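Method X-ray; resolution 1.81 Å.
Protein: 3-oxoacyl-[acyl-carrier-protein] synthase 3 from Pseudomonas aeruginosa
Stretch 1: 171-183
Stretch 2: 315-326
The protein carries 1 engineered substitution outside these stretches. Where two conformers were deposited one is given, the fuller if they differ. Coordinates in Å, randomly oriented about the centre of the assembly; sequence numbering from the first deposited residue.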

# COMPACT_ATOMS: atom_id res chain seq x y z
N ALA A 171 -19.52 -5.91 16.84
CA ALA A 171 -20.06 -6.36 15.55
C ALA A 171 -21.56 -6.08 15.38
O ALA A 171 -22.05 -6.05 14.26
CB ALA A 171 -19.78 -7.85 15.35
N GLU A 172 -22.29 -5.88 16.48
CA GLU A 172 -23.73 -5.57 16.42
C GLU A 172 -24.05 -4.07 16.23
O GLU A 172 -25.21 -3.71 16.02
CB GLU A 172 -24.45 -6.12 17.66
CG GLU A 172 -24.22 -5.34 18.95
CD GLU A 172 -24.64 -6.12 20.19
OE1 GLU A 172 -25.38 -7.13 20.06
OE2 GLU A 172 -24.24 -5.72 21.31
N GLU A 173 -23.03 -3.21 16.29
CA GLU A 173 -23.24 -1.77 16.07
C GLU A 173 -23.46 -1.46 14.60
O GLU A 173 -22.78 -2.01 13.73
CB GLU A 173 -22.02 -0.97 16.53
CG GLU A 173 -21.81 -0.96 18.01
CD GLU A 173 -20.71 -0.01 18.41
OE1 GLU A 173 -19.55 -0.46 18.53
OE2 GLU A 173 -21.01 1.20 18.55
N GLU A 174 -24.40 -0.55 14.31
CA GLU A 174 -24.51 0.00 12.97
C GLU A 174 -23.14 0.51 12.57
O GLU A 174 -22.46 1.15 13.37
CB GLU A 174 -25.49 1.17 12.92
CG GLU A 174 -26.94 0.77 13.09
CD GLU A 174 -27.87 1.97 13.14
OE1 GLU A 174 -27.39 3.12 13.24
OE2 GLU A 174 -29.10 1.76 13.09
N GLY A 175 -22.73 0.22 11.34
CA GLY A 175 -21.46 0.72 10.80
C GLY A 175 -20.31 -0.26 10.88
O GLY A 175 -19.26 -0.03 10.29
N ALA A 176 -20.50 -1.34 11.63
CA ALA A 176 -19.50 -2.40 11.70
C ALA A 176 -19.37 -3.08 10.34
O ALA A 176 -20.37 -3.38 9.68
CB ALA A 176 -19.87 -3.42 12.76
N LEU A 177 -18.14 -3.31 9.92
CA LEU A 177 -17.88 -3.99 8.66
C LEU A 177 -18.17 -5.47 8.88
O LEU A 177 -17.52 -6.11 9.70
CB LEU A 177 -16.43 -3.77 8.22
CG LEU A 177 -15.95 -2.33 8.12
CD1 LEU A 177 -14.50 -2.30 7.66
CD2 LEU A 177 -16.83 -1.49 7.21
N LEU A 178 -19.15 -6.01 8.15
CA LEU A 178 -19.73 -7.33 8.46
C LEU A 178 -19.11 -8.54 7.75
O LEU A 178 -19.00 -9.63 8.33
CB LEU A 178 -21.23 -7.31 8.16
CG LEU A 178 -22.07 -6.38 9.04
CD1 LEU A 178 -23.52 -6.41 8.59
CD2 LEU A 178 -21.93 -6.76 10.51
N ALA A 179 -18.77 -8.36 6.48
CA ALA A 179 -18.23 -9.44 5.67
C ALA A 179 -17.48 -8.83 4.50
O ALA A 179 -17.87 -7.77 4.02
CB ALA A 179 -19.34 -10.34 5.16
N PHE A 180 -16.41 -9.49 4.06
CA PHE A 180 -15.63 -9.05 2.90
C PHE A 180 -15.58 -10.12 1.82
O PHE A 180 -15.67 -11.32 2.10
CB PHE A 180 -14.19 -8.74 3.30
CG PHE A 180 -14.00 -7.43 3.99
CD1 PHE A 180 -13.67 -6.30 3.27
CD2 PHE A 180 -14.12 -7.34 5.37
CE1 PHE A 180 -13.46 -5.08 3.92
CE2 PHE A 180 -13.92 -6.13 6.01
CZ PHE A 180 -13.60 -5.01 5.29
N ASP A 181 -15.46 -9.65 0.58
CA ASP A 181 -15.02 -10.46 -0.55
C ASP A 181 -13.86 -9.71 -1.17
O ASP A 181 -14.00 -8.53 -1.46
CB ASP A 181 -16.12 -10.62 -1.59
CG ASP A 181 -15.66 -11.42 -2.80
OD1 ASP A 181 -15.37 -12.63 -2.64
OD2 ASP A 181 -15.58 -10.85 -3.90
N LEU A 182 -12.72 -10.37 -1.35
CA LEU A 182 -11.53 -9.73 -1.91
C LEU A 182 -10.79 -10.69 -2.83
O LEU A 182 -10.56 -11.85 -2.46
CB LEU A 182 -10.58 -9.28 -0.80
CG LEU A 182 -11.09 -8.29 0.24
CD1 LEU A 182 -10.24 -8.36 1.50
CD2 LEU A 182 -11.12 -6.87 -0.33
N GLY A 183 -10.41 -10.21 -4.01
CA GLY A 183 -9.69 -11.03 -4.97
C GLY A 183 -8.88 -10.24 -5.97
O GLY A 183 -8.82 -9.00 -5.93
N THR A 315 -8.23 -6.36 -9.89
CA THR A 315 -8.67 -6.48 -8.50
C THR A 315 -10.18 -6.33 -8.42
O THR A 315 -10.80 -5.72 -9.29
CB THR A 315 -8.06 -5.38 -7.61
OG1 THR A 315 -8.27 -4.09 -8.22
CG2 THR A 315 -6.58 -5.61 -7.40
N TRP A 316 -10.76 -6.89 -7.36
CA TRP A 316 -12.17 -6.68 -7.06
C TRP A 316 -12.41 -6.96 -5.59
O TRP A 316 -11.57 -7.56 -4.90
CB TRP A 316 -13.05 -7.61 -7.89
CG TRP A 316 -12.80 -9.05 -7.59
CD1 TRP A 316 -13.29 -9.77 -6.54
CD2 TRP A 316 -11.96 -9.94 -8.33
NE1 TRP A 316 -12.81 -11.06 -6.58
CE2 TRP A 316 -11.99 -11.19 -7.67
CE3 TRP A 316 -11.18 -9.80 -9.48
CZ2 TRP A 316 -11.28 -12.30 -8.14
CZ3 TRP A 316 -10.47 -10.90 -9.95
CH2 TRP A 316 -10.53 -12.13 -9.28
N GLY A 317 -13.57 -6.53 -5.11
CA GLY A 317 -14.00 -6.88 -3.77
C GLY A 317 -15.25 -6.14 -3.34
O GLY A 317 -15.65 -5.16 -3.97
N SER A 318 -15.88 -6.64 -2.29
CA SER A 318 -17.04 -5.99 -1.71
C SER A 318 -17.02 -6.11 -0.19
O SER A 318 -16.34 -6.97 0.36
CB SER A 318 -18.34 -6.60 -2.25
OG SER A 318 -18.33 -6.65 -3.67
N VAL A 319 -17.77 -5.22 0.45
CA VAL A 319 -17.92 -5.19 1.91
C VAL A 319 -19.37 -4.91 2.25
O VAL A 319 -19.98 -4.03 1.63
CB VAL A 319 -17.09 -4.06 2.54
CG1 VAL A 319 -17.04 -4.23 4.07
CG2 VAL A 319 -15.69 -4.02 1.96
N ALA A 320 -19.93 -5.65 3.20
CA ALA A 320 -21.29 -5.42 3.68
C ALA A 320 -21.23 -4.71 5.03
O ALA A 320 -20.38 -5.02 5.85
CB ALA A 320 -22.04 -6.73 3.83
N LEU A 321 -22.14 -3.76 5.24
CA LEU A 321 -22.32 -3.11 6.53
C LEU A 321 -23.73 -2.54 6.61
O LEU A 321 -24.40 -2.38 5.60
CB LEU A 321 -21.29 -1.99 6.72
CG LEU A 321 -21.44 -0.71 5.87
CD1 LEU A 321 -20.57 0.42 6.44
CD2 LEU A 321 -21.09 -0.97 4.40
N ARG A 322 -24.20 -2.26 7.83
CA ARG A 322 -25.40 -1.46 8.00
C ARG A 322 -24.95 -0.02 8.20
O ARG A 322 -24.01 0.23 8.95
CB ARG A 322 -26.24 -1.95 9.17
CG ARG A 322 -26.89 -3.32 8.92
CD ARG A 322 -27.79 -3.75 10.06
NE ARG A 322 -27.07 -3.74 11.34
CZ ARG A 322 -27.42 -3.06 12.43
NH1 ARG A 322 -28.53 -2.31 12.46
NH2 ARG A 322 -26.66 -3.14 13.51
N TRP A 323 -25.58 0.91 7.49
CA TRP A 323 -25.11 2.29 7.47
C TRP A 323 -25.42 2.96 8.80
O TRP A 323 -26.56 2.89 9.28
CB TRP A 323 -25.75 3.08 6.31
CG TRP A 323 -25.23 4.49 6.20
CD1 TRP A 323 -25.91 5.64 6.47
CD2 TRP A 323 -23.91 4.88 5.82
NE1 TRP A 323 -25.09 6.73 6.27
CE2 TRP A 323 -23.86 6.29 5.87
CE3 TRP A 323 -22.76 4.18 5.44
CZ2 TRP A 323 -22.71 7.01 5.55
CZ3 TRP A 323 -21.61 4.90 5.12
CH2 TRP A 323 -21.60 6.30 5.18
N PRO A 324 -24.41 3.59 9.43
CA PRO A 324 -24.60 4.22 10.72
C PRO A 324 -25.11 5.65 10.60
O PRO A 324 -25.18 6.19 9.49
CB PRO A 324 -23.20 4.21 11.32
CG PRO A 324 -22.31 4.40 10.14
CD PRO A 324 -23.01 3.74 8.97
N LYS A 325 -25.44 6.25 11.73
CA LYS A 325 -25.85 7.65 11.77
C LYS A 325 -24.62 8.54 11.67
O LYS A 325 -23.85 8.65 12.63
CB LYS A 325 -26.62 7.95 13.06
CG LYS A 325 -27.88 7.09 13.24
CD LYS A 325 -28.48 7.25 14.62
CE LYS A 325 -29.68 6.33 14.81
NZ LYS A 325 -29.32 4.89 14.70
N ILE A 326 -24.42 9.16 10.51
CA ILE A 326 -23.25 10.01 10.26
C ILE A 326 -23.68 11.45 10.14
O ILE A 326 -24.65 11.76 9.45
CB ILE A 326 -22.50 9.60 8.96
CG1 ILE A 326 -21.93 8.19 9.09
CG2 ILE A 326 -21.38 10.60 8.65
CD1 ILE A 326 -20.86 8.04 10.17
O HOH W 1 -23.84 -4.38 12.67
O HOH W 2 -25.10 4.84 14.22
O HOH W 3 -31.27 3.01 13.24
O HOH W 4 -22.87 -2.86 10.33
O HOH W 5 -13.18 -13.09 -4.56

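Strand 315-322 and the strand that carries Gly183, which continues beyond it in the chain, run antiparallel at 179°, their axes 4.5 Å apart at closest approach, and the pairing can be followed from Thr315 onward. Thr315 itself adds little, its CA lying 3.6 Å from Gly183 O. Trp316 closes a reciprocal backbone pair with Gly183: Trp316 N donates to Gly183 O at 3.2 Å and Gly183 N to Trp316 O at 3.0 Å, with N-H...O angles of 164° and 163°. Its indole turns back over the partner strand, so that Gly183 CA sits 3.8 Å from the centroid of the five-membered ring and 29° off its normal, a CH-pi contact. An ideal CB on Gly183 would fall 2.5 Å from Trp316 NE1, so the ring occupies the space that glycine leaves free. Water 5 joins Trp316 NE1 to Asp181 OD1, at 2.9 Å from each.

Gly317 faces Leu182 in a non-hydrogen-bonded pair, with their CA atoms 4.2 Å apart. Ser318 bonds Asp181 in both directions: Asp181 N to Ser318 O is 2.8 Å at 169°, while Ser318 N to Asp181 O, also 2.8 Å, is more bent at 145° and less certain, because that carbonyl oxygen is modelled too close to Gly317 CA.

Val319 packs on Phe180. Its CG1 lies 3.9 Å from the centroid of the Phe180 ring and only 19° off the normal, which places the methyl over the face. Val319 CA also approaches Ala179 O at 3.3 Å, with 148° at the hydrogen. Ala320 N donates to Ala179 O at 3.1 Å, but Ala320 O receives Leu178 N, at 2.8 Å and 164°. Ala179 N finds no partner in the model. Leu321 continues the apolar side bearing Val319 and Phe180, its CD1 standing 4.3 Å from Leu177 CD2.

At Arg322 the contact passes to the turn. Gly175 N to Arg322 O is short, 2.7 Å, yet weak, since its angle is 122°. Water 4 accepts from Arg322 N at 2.9 Å and donates to Ala176 O at 2.6 Å. The guanidinium lays one face over Glu174 CA; although Arg322 NH2 is 3.0 Å from Glu172 O, the angle is too poor for a hydrogen bond.

Pro324 CG lies 3.8 Å from Gly175 CA, within the type II turn from Glu173 to Ala176. Finally, Lys325 NZ forms a salt bridge with Glu174 OE1 at 3.0 Å, and water 3 links Lys325 NZ (3.1 Å) to Glu174 OE2 (2.5 Å).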